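Local coordinates for protein nucleoside phosphorylase, putative (PDB 3BJE) that cleaves uridine with phosphate as a homodimeric uridine phosphorylase, yielding uracil and ribose 1-phosphate, at residues I47-D51 with P52-D56; D56-S59 with G60-K64. All blocks are in the same frame, centred on the assembly; numbering follows the deposited sequence.

Overall arrangement
Both contacts belong to one continuous run of chain, and each is a local turn rather than a meeting of distant segments. Coming from the N terminus, strand 45-49 runs between strands 86-92 and 142-151, parallel to both. At its end, contact 1 turns the chain at the phosphate of the bound ribose 1-phosphate and leads it into helix 54-59. Contact 2 follows directly, taking the chain out of that helix into the loop before strand 69-73. The two neither nest nor cross: they share Asp56, and their centres lie about 11 Å apart. Ile58 packs back on Ile47 and Val49, tying the short helix of contact 2 to the strand that enters contact 1.

Contact 1: I47-D51 with P52-D56; sequences IFVGD and PGRVD. With R1P (1-O-phosphono-alpha-D-ribofuranose), chain C.
Arg54 and Gly50 meet at the phosphate of the bound ribose 1-phosphate, the first from the turn that leads into a helix and the second from the loop behind a strand. The guanidinium presents its edge, with the phosphorus lying in its plane. Arg54 NH1 donates to R1P O2P at 3.0 Å, and Arg54 NH2 donates to R1P O3P at 2.8 Å; both bonds are nearly straight. Gly50 N gives a second bond to O2P, at 2.9 Å and more bent. Thus two phosphate oxygens are gripped by a fork that also fixes the rotation of the guanidinium. The same phosphosugar reaches Arg145, Thr148 and, across the dimer interface, Arg74 of the second subunit.

A water accepts from Arg54 NH2 and donates to Asp51 OD2, joining two opposite charges that do not touch directly. Asp51 CG stands anti to the backbone N (chi1 -177°), a setting that carries OD1 back to Gly53 N, from which it accepts a hydrogen bond at 2.9 Å, the N-H arriving from above the carboxylate plane. This capping bond sits on a type I turn from Asp51 to Arg54, closed by Arg54 N donating to Asp51 O. The Gly-Asp-Pro-Gly-Arg run after the strand is the phosphate-binding loop of the nucleoside phosphorylase family, its first glycine N and its arginine supplying the bonds.

Asp51 CB covers one face of the guanidinium, 3.8 Å from Arg54 NH2. The arginine chain is extended until it bends at chi3 (-51°), and along this path Arg54 CD rests 3.7 Å from Val49 CG1. Farther from the phosphate, Val49 CG2 meets Val55 CG2 at 4.0 Å, the two side chains at about a right angle, while Val55 continues onto Val90 and Ser92 of strand 86-92.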
loop_
_atom_site.group_PDB
_atom_site.type_symbol
_atom_site.label_atom_id
_atom_site.label_comp_id
_atom_site.label_asym_id
_atom_site.label_seq_id
_atom_site.Cartn_x
_atom_site.Cartn_y
_atom_site.Cartn_z
ATOM N N ILE A 47 2.816 18.520 -3.437
ATOM C CA ILE A 47 3.922 17.611 -3.200
ATOM C C ILE A 47 3.411 16.398 -2.443
ATOM O O ILE A 47 2.755 16.563 -1.429
ATOM C CB ILE A 47 5.027 18.252 -2.371
ATOM C CG1 ILE A 47 5.599 19.452 -3.100
ATOM C CG2 ILE A 47 6.139 17.232 -2.121
ATOM C CD1 ILE A 47 6.629 20.215 -2.304
ATOM N N PHE A 48 3.706 15.201 -2.958
ATOM C CA PHE A 48 3.428 13.941 -2.267
ATOM C C PHE A 48 4.687 13.501 -1.533
ATOM O O PHE A 48 5.798 13.529 -2.082
ATOM C CB PHE A 48 3.086 12.827 -3.249
ATOM C CG PHE A 48 1.687 12.828 -3.788
ATOM C CD1 PHE A 48 0.642 13.528 -3.214
ATOM C CD2 PHE A 48 1.418 12.008 -4.864
ATOM C CE1 PHE A 48 -0.633 13.438 -3.757
ATOM C CE2 PHE A 48 0.156 11.917 -5.396
ATOM C CZ PHE A 48 -0.867 12.632 -4.844
ATOM N N VAL A 49 4.518 13.069 -0.299
ATOM C CA VAL A 49 5.582 12.394 0.434
ATOM C C VAL A 49 5.018 11.101 0.972
ATOM O O VAL A 49 3.851 11.008 1.229
ATOM C CB VAL A 49 6.108 13.255 1.601
ATOM C CG1 VAL A 49 6.770 14.520 1.043
ATOM C CG2 VAL A 49 4.993 13.602 2.597
ATOM N N GLY A 50 5.831 10.071 1.148
ATOM C CA GLY A 50 5.287 8.838 1.692
ATOM C C GLY A 50 5.123 8.914 3.201
ATOM O O GLY A 50 4.106 8.479 3.764
ATOM N N ASP A 51 6.148 9.428 3.856
ATOM C CA ASP A 51 6.252 9.447 5.298
ATOM C C ASP A 51 5.477 10.633 5.875
ATOM O O ASP A 51 5.786 11.784 5.549
ATOM C CB ASP A 51 7.734 9.572 5.655
ATOM C CG ASP A 51 8.001 9.521 7.153
ATOM O OD1 ASP A 51 7.053 9.483 7.969
ATOM O OD2 ASP A 51 9.188 9.549 7.519
ATOM N N PRO A 52 4.440 10.377 6.698
ATOM C CA PRO A 52 3.728 11.499 7.310
ATOM C C PRO A 52 4.629 12.468 8.070
ATOM O O PRO A 52 4.325 13.653 8.128
ATOM C CB PRO A 52 2.718 10.821 8.260
ATOM C CG PRO A 52 3.119 9.418 8.347
ATOM C CD PRO A 52 3.850 9.081 7.091
ATOM N N GLY A 53 5.720 11.974 8.639
ATOM C CA GLY A 53 6.672 12.851 9.335
ATOM C C GLY A 53 7.262 13.946 8.453
ATOM O O GLY A 53 7.633 15.020 8.948
ATOM N N ARG A 54 7.336 13.708 7.147
ATOM C CA ARG A 54 7.976 14.673 6.240
ATOM C C ARG A 54 7.092 15.897 5.953
ATOM O O ARG A 54 7.563 16.899 5.408
ATOM C CB ARG A 54 8.369 13.987 4.924
ATOM C CG ARG A 54 9.403 14.765 4.086
ATOM C CD ARG A 54 9.949 13.960 2.885
ATOM N NE ARG A 54 10.415 12.633 3.292
ATOM C CZ ARG A 54 10.106 11.482 2.692
ATOM N NH1 ARG A 54 9.351 11.439 1.599
ATOM N NH2 ARG A 54 10.566 10.348 3.202
ATOM N N VAL A 55 5.813 15.816 6.303
ATOM C CA VAL A 55 4.870 16.891 6.033
ATOM C C VAL A 55 5.279 18.155 6.799
ATOM O O VAL A 55 5.309 19.247 6.238
ATOM C CB VAL A 55 3.423 16.485 6.402
ATOM C CG1 VAL A 55 2.498 17.695 6.433
ATOM C CG2 VAL A 55 2.890 15.435 5.408
ATOM N N ASP A 56 5.611 17.999 8.071
ATOM C CA ASP A 56 6.013 19.157 8.880
ATOM C C ASP A 56 7.349 19.747 8.466
ATOM O O ASP A 56 7.556 20.960 8.569
ATOM C CB ASP A 56 6.044 18.785 10.356
ATOM C CG ASP A 56 4.657 18.640 10.940
ATOM O OD1 ASP A 56 3.684 19.012 10.256
ATOM O OD2 ASP A 56 4.542 18.177 12.083
HETATM C C5 R1P C . 9.510 2.451 1.983
HETATM O O5 R1P C . 10.485 2.570 3.029
HETATM C C4 R1P C . 8.949 3.812 1.617
HETATM O O4 R1P C . 9.996 4.765 1.365
HETATM C C1 R1P C . 9.898 5.286 0.034
HETATM C C2 R1P C . 9.116 4.196 -0.719
HETATM O O2 R1P C . 8.543 4.567 -1.994
HETATM C C3 R1P C . 8.110 3.762 0.351
HETATM O O3 R1P C . 7.018 4.685 0.487
HETATM O O1 R1P C . 9.307 6.627 -0.030
HETATM P P R1P C . 8.923 7.624 1.183
HETATM O O1P R1P C . 7.815 6.801 1.857
HETATM O O2P R1P C . 8.418 8.873 0.480
HETATM O O3P R1P C . 10.104 7.818 2.078
HETATM O O HOH W 1 11.394 9.990 6.028
#

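Contact 2: D56-S59 with G60-K64; sequences DVIS and GYFDK
Gly60 is the first residue beyond the helix, and its N still donates to Asp56 O, at 3.2 Å: a last helical bond from residue i+4 to i. The bond is rather bent (142°).

With Tyr61 the spacing shortens by one residue, because its N turns to Ile58 O at 2.9 Å. The tyrosine CG lies anti to its own carbonyl carbon (chi1 -71°), which lays the ring alongside the helix end with its edge toward two main-chain oxygens. Val57 O is the nearer, 3.1 Å from Tyr61 CD1, and Ile58 O lies in the ring plane. Val57 CG1 adds a loose apolar touch at Tyr61 CE1, and beyond it the ring packs on Ile339 and Leu343 of helix 329-348.

Phe62 closes the turn, its N donating to Ser59 O at 3.0 Å. Its ring folds back over the residue that supplies this oxygen: Ser59 CA stands 3.8 Å from the ring centroid and only 8° off the ring normal, a CH-pi contact over the centre of one face. Toward the side of the ring bearing CE1, Ile58 CG2 approaches that atom to 4.0 Å, the two side chains meeting at a slant. Val90 of strand 86-92 and Ile67 of the loop before strand 69-73 also pack against Phe62. A water donates to both Ser59 O and Phe62 O, so the serine carbonyl receives a backbone N-H and a water hydrogen.

At Asp63 the chain departs, and its carboxylate is hydrogen-bonded to the backbone N of Lys84 and Gly85 and to Thr82 OG1. An i+4 bond giving way to two successive i+3 bonds, the second closing a type I turn from Ser59 to Phe62, is characteristic of a helix C-terminus unwinding into a loop.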
loop_
_atom_site.group_PDB
_atom_site.type_symbol
_atom_site.label_atom_id
_atom_site.label_comp_id
_atom_site.label_asym_id
_atom_site.label_seq_id
_atom_site.Cartn_x
_atom_site.Cartn_y
_atom_site.Cartn_z
ATOM N N ASP A 56 5.611 17.999 8.071
ATOM C CA ASP A 56 6.013 19.157 8.880
ATOM C C ASP A 56 7.349 19.747 8.466
ATOM O O ASP A 56 7.556 20.960 8.569
ATOM C CB ASP A 56 6.044 18.785 10.356
ATOM C CG ASP A 56 4.657 18.640 10.940
ATOM O OD1 ASP A 56 3.684 19.012 10.256
ATOM O OD2 ASP A 56 4.542 18.177 12.083
ATOM N N VAL A 57 8.248 18.901 7.979
ATOM C CA VAL A 57 9.536 19.369 7.502
ATOM C C VAL A 57 9.323 20.266 6.278
ATOM O O VAL A 57 9.889 21.363 6.181
ATOM C CB VAL A 57 10.502 18.202 7.157
ATOM C CG1 VAL A 57 11.892 18.757 6.874
ATOM C CG2 VAL A 57 10.543 17.166 8.285
ATOM N N ILE A 58 8.483 19.812 5.356
ATOM C CA ILE A 58 8.188 20.561 4.145
ATOM C C ILE A 58 7.406 21.844 4.446
ATOM O O ILE A 58 7.724 22.901 3.923
ATOM C CB ILE A 58 7.432 19.696 3.116
ATOM C CG1 ILE A 58 8.377 18.615 2.599
ATOM C CG2 ILE A 58 6.926 20.546 1.959
ATOM C CD1 ILE A 58 7.712 17.602 1.670
ATOM N N SER A 59 6.392 21.766 5.289
ATOM C CA SER A 59 5.540 22.946 5.510
ATOM C C SER A 59 6.315 24.050 6.208
ATOM O O SER A 59 5.950 25.222 6.105
ATOM C CB SER A 59 4.271 22.605 6.287
ATOM O OG SER A 59 4.557 22.243 7.613
ATOM N N GLY A 60 7.391 23.679 6.895
ATOM C CA GLY A 60 8.284 24.658 7.512
ATOM C C GLY A 60 8.959 25.570 6.502
ATOM O O GLY A 60 9.423 26.646 6.857
ATOM N N TYR A 61 9.018 25.137 5.245
ATOM C CA TYR A 61 9.589 25.937 4.158
ATOM C C TYR A 61 8.559 26.828 3.470
ATOM O O TYR A 61 8.920 27.656 2.643
ATOM C CB TYR A 61 10.254 25.033 3.104
ATOM C CG TYR A 61 11.525 24.393 3.593
ATOM C CD1 TYR A 61 11.497 23.191 4.272
ATOM C CD2 TYR A 61 12.761 25.003 3.387
ATOM C CE1 TYR A 61 12.658 22.596 4.738
ATOM C CE2 TYR A 61 13.939 24.416 3.847
ATOM C CZ TYR A 61 13.879 23.209 4.521
ATOM O OH TYR A 61 15.038 22.622 4.986
ATOM N N PHE A 62 7.273 26.660 3.792
ATOM C CA PHE A 62 6.254 27.547 3.260
ATOM C C PHE A 62 6.469 28.951 3.806
ATOM O O PHE A 62 7.072 29.141 4.864
ATOM C CB PHE A 62 4.840 27.076 3.629
ATOM C CG PHE A 62 4.420 25.751 2.997
ATOM C CD1 PHE A 62 5.187 25.122 2.024
ATOM C CD2 PHE A 62 3.210 25.167 3.366
ATOM C CE1 PHE A 62 4.774 23.917 1.466
ATOM C CE2 PHE A 62 2.795 23.977 2.800
ATOM C CZ PHE A 62 3.570 23.358 1.847
ATOM N N ASP A 63 5.968 29.929 3.069
ATOM C CA ASP A 63 6.035 31.328 3.469
ATOM C C ASP A 63 5.498 31.509 4.892
ATOM O O ASP A 63 4.548 30.840 5.287
ATOM C CB ASP A 63 5.219 32.185 2.501
ATOM C CG ASP A 63 5.716 32.105 1.068
ATOM O OD1 ASP A 63 6.926 31.880 0.869
ATOM O OD2 ASP A 63 4.887 32.304 0.151
ATOM N N LYS A 64 6.118 32.406 5.654
ATOM C CA LYS A 64 5.781 32.600 7.065
ATOM C C LYS A 64 4.287 32.882 7.239
ATOM O O LYS A 64 3.715 33.719 6.536
ATOM C CB LYS A 64 6.653 33.710 7.669
ATOM C CG LYS A 64 6.284 34.133 9.098
ATOM C CD LYS A 64 7.334 35.111 9.678
ATOM C CE LYS A 64 6.788 35.996 10.810
ATOM N NZ LYS A 64 6.029 37.223 10.364
HETATM O O HOH W 2 5.920 27.915 7.389
#